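Local coordinates for zona occludens toxin N-terminal domain-containing protein (PDB 2R2A) that is of unknown detailed function but carries the N-terminal, P-loop NTPase-like domain of a zonular occludens toxin (Zot) family membrane protein and probably binds a nucleotide, at residues T19-M22 / V23-A27; H75-Y78 / E79-K83. One frame throughout, in Å; residues are numbered along the deposited sequence.

Contact 1: residues T19-M22 / V23-A27. With SO4 (sulfate ion), chain C.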
loop_
_atom_site.group_PDB
_atom_site.type_symbol
_atom_site.label_atom_id
_atom_site.label_comp_id
_atom_site.label_asym_id
_atom_site.label_seq_id
_atom_site.Cartn_x
_atom_site.Cartn_y
_atom_site.Cartn_z
ATOM N N THR A 19 7.983 4.161 4.451
ATOM C CA THR A 19 6.921 5.079 4.827
ATOM C C THR A 19 7.220 6.502 4.340
ATOM O O THR A 19 6.326 7.176 3.829
ATOM C CB THR A 19 6.628 5.085 6.357
ATOM O OG1 THR A 19 6.182 3.788 6.744
ATOM C CG2 THR A 19 5.495 6.061 6.674
ATOM N N LEU A 20 8.453 6.958 4.489
ATOM C CA LEU A 20 8.774 8.332 3.998
ATOM C C LEU A 20 8.642 8.438 2.484
ATOM O O LEU A 20 8.166 9.450 1.983
ATOM C CB LEU A 20 10.192 8.730 4.388
ATOM C CG LEU A 20 10.399 9.005 5.874
ATOM C CD1 LEU A 20 11.860 9.121 6.079
ATOM C CD2 LEU A 20 9.663 10.294 6.262
ATOM N N LYS A 21 9.047 7.391 1.747
ATOM C CA LYS A 21 8.772 7.396 0.301
ATOM C C LYS A 21 7.256 7.488 0.004
ATOM O O LYS A 21 6.826 8.253 -0.869
ATOM C CB LYS A 21 9.419 6.182 -0.388
ATOM C CG LYS A 21 9.176 6.125 -1.902
ATOM C CD LYS A 21 9.836 7.366 -2.547
ATOM C CE LYS A 21 9.613 7.455 -4.047
ATOM N NZ LYS A 21 10.370 8.714 -4.459
HETATM N N MSE A 22 6.461 6.701 0.716
HETATM C CA MSE A 22 4.997 6.751 0.563
HETATM C C MSE A 22 4.439 8.161 0.812
HETATM O O MSE A 22 3.691 8.694 -0.014
HETATM C CB MSE A 22 4.344 5.697 1.463
HETATM C CG MSE A 22 2.803 5.578 1.331
HETATM SE SE MSE A 22 2.277 4.813 -0.393
HETATM C CE MSE A 22 1.477 6.402 -1.303
ATOM N N VAL A 23 4.802 8.758 1.947
ATOM C CA VAL A 23 4.371 10.144 2.256
ATOM C C VAL A 23 4.854 11.145 1.185
ATOM O O VAL A 23 4.121 12.053 0.777
ATOM C CB VAL A 23 4.828 10.577 3.676
ATOM C CG1 VAL A 23 4.357 12.037 4.002
ATOM C CG2 VAL A 23 4.357 9.563 4.755
ATOM N N SER A 24 6.082 10.962 0.706
ATOM C CA SER A 24 6.633 11.778 -0.385
ATOM C C SER A 24 5.743 11.697 -1.640
ATOM O O SER A 24 5.477 12.706 -2.318
ATOM C CB SER A 24 8.071 11.319 -0.698
ATOM O OG SER A 24 8.783 12.287 -1.454
HETATM N N MSE A 25 5.267 10.490 -1.951
HETATM C CA MSE A 25 4.325 10.288 -3.069
HETATM C C MSE A 25 3.007 10.978 -2.829
HETATM O O MSE A 25 2.455 11.630 -3.726
HETATM C CB MSE A 25 4.124 8.784 -3.321
HETATM C CG MSE A 25 5.436 8.136 -3.773
HETATM SE SE MSE A 25 5.421 6.159 -3.677
HETATM C CE MSE A 25 4.325 5.992 -5.234
HETATM N N MSE A 26 2.484 10.839 -1.628
HETATM C CA MSE A 26 1.226 11.518 -1.290
HETATM C C MSE A 26 1.377 13.039 -1.437
HETATM O O MSE A 26 0.402 13.734 -1.741
HETATM C CB MSE A 26 0.818 11.177 0.119
HETATM C CG MSE A 26 0.613 9.696 0.373
HETATM SE SE MSE A 26 0.051 9.385 2.195
HETATM C CE MSE A 26 -1.784 10.088 2.047
ATOM N N ALA A 27 2.575 13.552 -1.194
ATOM C CA ALA A 27 2.851 14.999 -1.244
ATOM C C ALA A 27 2.993 15.524 -2.675
ATOM O O ALA A 27 2.847 16.749 -2.910
ATOM C CB ALA A 27 4.091 15.339 -0.448
HETATM S S SO4 C . 10.547 1.995 6.868
HETATM O O1 SO4 C . 10.398 1.046 7.904
HETATM O O2 SO4 C . 11.588 2.941 7.115
HETATM O O3 SO4 C . 9.246 2.630 6.740
HETATM O O4 SO4 C . 10.885 1.258 5.649
HETATM O O HOH W 1 8.287 10.989 -4.061
#

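Contact 2: residues H75-Y78 / E79-K83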
loop_
_atom_site.group_PDB
_atom_site.type_symbol
_atom_site.label_atom_id
_atom_site.label_comp_id
_atom_site.label_asym_id
_atom_site.label_seq_id
_atom_site.Cartn_x
_atom_site.Cartn_y
_atom_site.Cartn_z
ATOM N N HIS A 75 -10.043 -5.817 7.907
ATOM C CA HIS A 75 -10.367 -7.220 7.680
ATOM C C HIS A 75 -11.699 -7.468 6.999
ATOM O O HIS A 75 -11.880 -8.520 6.390
ATOM C CB HIS A 75 -10.150 -8.065 8.948
ATOM C CG HIS A 75 -8.717 -8.081 9.384
ATOM N ND1 HIS A 75 -7.799 -8.986 8.892
ATOM C CD2 HIS A 75 -8.030 -7.265 10.217
ATOM C CE1 HIS A 75 -6.612 -8.740 9.421
ATOM N NE2 HIS A 75 -6.720 -7.692 10.217
ATOM N N ASP A 76 -12.627 -6.508 7.074
ATOM C CA ASP A 76 -13.832 -6.617 6.278
ATOM C C ASP A 76 -13.932 -5.478 5.261
ATOM O O ASP A 76 -15.015 -4.980 5.007
ATOM C CB ASP A 76 -15.085 -6.688 7.160
ATOM C CG ASP A 76 -15.210 -5.517 8.117
ATOM O OD1 ASP A 76 -14.380 -4.579 8.074
ATOM O OD2 ASP A 76 -16.165 -5.532 8.919
HETATM N N MSE A 77 -12.785 -5.099 4.678
HETATM C CA MSE A 77 -12.719 -4.072 3.648
HETATM C C MSE A 77 -13.619 -4.427 2.477
HETATM O O MSE A 77 -14.209 -3.546 1.859
HETATM C CB MSE A 77 -11.281 -3.911 3.145
HETATM C CG MSE A 77 -11.035 -2.633 2.315
HETATM SE SE MSE A 77 -9.143 -2.482 1.855
HETATM C CE MSE A 77 -8.418 -2.144 3.617
ATOM N N TYR A 78 -13.715 -5.724 2.182
ATOM C CA TYR A 78 -14.562 -6.196 1.111
ATOM C C TYR A 78 -16.020 -5.713 1.284
ATOM O O TYR A 78 -16.739 -5.594 0.304
ATOM C CB TYR A 78 -14.496 -7.729 0.993
ATOM C CG TYR A 78 -15.119 -8.487 2.144
ATOM C CD1 TYR A 78 -14.380 -8.790 3.299
ATOM C CD2 TYR A 78 -16.442 -8.938 2.067
ATOM C CE1 TYR A 78 -14.964 -9.506 4.359
ATOM C CE2 TYR A 78 -17.023 -9.633 3.112
ATOM C CZ TYR A 78 -16.286 -9.913 4.247
ATOM O OH TYR A 78 -16.890 -10.601 5.270
ATOM N N GLU A 79 -16.423 -5.431 2.525
ATOM C CA GLU A 79 -17.776 -4.956 2.817
ATOM C C GLU A 79 -17.867 -3.438 2.613
ATOM O O GLU A 79 -18.483 -2.982 1.644
ATOM C CB GLU A 79 -18.215 -5.341 4.235
ATOM C CG GLU A 79 -18.536 -6.826 4.447
ATOM C CD GLU A 79 -19.256 -7.110 5.780
ATOM O OE1 GLU A 79 -19.439 -8.296 6.136
ATOM O OE2 GLU A 79 -19.657 -6.147 6.471
ATOM N N TRP A 80 -17.265 -2.668 3.519
ATOM C CA TRP A 80 -17.366 -1.210 3.492
ATOM C C TRP A 80 -16.751 -0.486 2.281
ATOM O O TRP A 80 -17.142 0.646 2.005
ATOM C CB TRP A 80 -16.825 -0.590 4.785
ATOM C CG TRP A 80 -15.428 -0.990 5.195
ATOM C CD1 TRP A 80 -15.094 -2.007 6.038
ATOM C CD2 TRP A 80 -14.179 -0.348 4.831
ATOM N NE1 TRP A 80 -13.732 -2.060 6.208
ATOM C CE2 TRP A 80 -13.145 -1.056 5.489
ATOM C CE3 TRP A 80 -13.839 0.747 4.014
ATOM C CZ2 TRP A 80 -11.786 -0.706 5.365
ATOM C CZ3 TRP A 80 -12.489 1.091 3.884
ATOM C CH2 TRP A 80 -11.476 0.357 4.552
ATOM N N ILE A 81 -15.784 -1.099 1.586
ATOM C CA ILE A 81 -15.173 -0.466 0.404
ATOM C C ILE A 81 -16.175 -0.249 -0.756
ATOM O O ILE A 81 -15.962 0.630 -1.612
ATOM C CB ILE A 81 -13.864 -1.172 -0.083
ATOM C CG1 ILE A 81 -12.925 -0.181 -0.774
ATOM C CG2 ILE A 81 -14.157 -2.298 -1.050
ATOM C CD1 ILE A 81 -12.212 0.829 0.152
ATOM N N LYS A 82 -17.258 -1.028 -0.765
ATOM C CA LYS A 82 -18.246 -0.982 -1.849
ATOM C C LYS A 82 -19.326 0.079 -1.626
ATOM O O LYS A 82 -20.155 0.346 -2.519
ATOM C CB LYS A 82 -18.839 -2.374 -2.107
ATOM C CG LYS A 82 -17.752 -3.447 -2.004
ATOM C CD LYS A 82 -17.910 -4.632 -2.943
ATOM C CE LYS A 82 -16.538 -5.360 -3.037
ATOM N NZ LYS A 82 -16.642 -6.836 -3.261
ATOM N N LYS A 83 -19.312 0.703 -0.449
ATOM C CA LYS A 83 -20.312 1.726 -0.159
ATOM C C LYS A 83 -19.987 3.100 -0.722
ATOM O O LYS A 83 -18.850 3.570 -0.596
ATOM C CB LYS A 83 -20.705 1.762 1.324
ATOM C CG LYS A 83 -19.701 2.260 2.336
ATOM C CD LYS A 83 -20.277 1.927 3.733
ATOM C CE LYS A 83 -19.254 2.116 4.847
ATOM N NZ LYS A 83 -19.567 1.227 6.023
#

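Contact 1: residues T19-M22 / V23-A27
Met22, a selenomethionine, reaches forward one turn of the helix to Met25 and Met26. Its CB lies 3.1 Å from the N of Val23, the next residue, and its CG 3.8 Å from the same N. CG stands anti to the backbone N (chi1 -176°); a bend at chi2 turns SE across the helix, and a second at chi3 sends CE along it. The tip closes the contact: Met22 CE rests 3.8 Å from Met26 CG and 4.1 Å from Met25 CB, its chain oblique to Met26 and nearly at a right angle to Met25. Phe127 of strand 125-130 and Ile92 of strand 90-93 also pack against Met22, so this buried face of the helix lies on the sheet.

Beneath runs the i to i+4 ladder. Val23 N donates to Thr19 O (2.9 Å), and the amides of Ser24, Met25 and Met26 to the carbonyls of Leu20, Lys21 and Met22. A water links Lys21 NZ (3.1 Å) to Ser24 OG (3.0 Å) in one of two modelled Ser24 conformers. Lys21 also bonds to the carbonyl of Thr183, and that Ser24 conformer to the amide of Asp185, tying the helix to the chain near its C-terminal end.

At the start of the helix Thr19 N donates to sulfate O3 (3.0 Å). The amides of Gly15 and Gly17 and Lys18 NZ hold the same anion, which probably came from the crystallisation liquor. An anion gripped by loop amides and a lysine at a helix N-terminus is characteristic of a Walker A P-loop, consistent with a nucleotide phosphate site.

Contact 2: residues H75-Y78 / E79-K83
Asp76 meets Glu79 and Trp80 through hydrogen bonds. Its backbone O accepts from Glu79 N (2.9 Å), an i to i+3 bond, whereas Ile81 N closes a full i to i+4 turn onto Met77 O. Trp80 NE1 makes a weak bond to Asp76 OD1 (3.2 Å), with the carboxylate oxygen at the indole edge and the two planes 79° apart; stronger partners are Ser73 O for the indole and Ser67 OG for the aspartate.

CH-pi contacts come next. Met77 CA sits over one face of the indole, 3.7 Å from the centroid of its five-membered ring, and Glu79 CG lies 3.9 Å from the Tyr78 ring centroid, also over a face.

Apolar contacts follow the selenomethionine Met77: CG, anti to the backbone N (chi1 -166°), packs 3.7 Å from Trp80 CZ2 and 4.0 Å from Ile81 CB. A Met-aromatic contact adds to these, Met77 SE approaching the six-membered ring of Trp80 obliquely.

Below this short helix, Met77 meets Ile57 and Val91 of strands 55-58 and 90-93; Trp80 also touches Ile57, and Ile81 Val91. Tyr78 and Met77 adjoin helix 111-114, through Glu111 and Asn112 respectively.

Overall arrangement
Contact 1 precedes contact 2 along the chain, and the two lie on opposite sides of the chain's centre, 25 Å apart between centres and about 13 Å between nearest atoms, without touching. Helix 18-28 follows strand 7-11 through the sulfate-binding loop, whereas helix 77-80 comes just after strand 72-73, an outermost strand of the sheet. Their common ground is the mixed sheet: both helices pack on strand 90-93, the first through Ile92 and the second through Val91. Contact 1 thus adjoins the probable phosphate site, while contact 2 packs toward one sheet edge, well away from the anion, within the same P-loop NTPase-like domain.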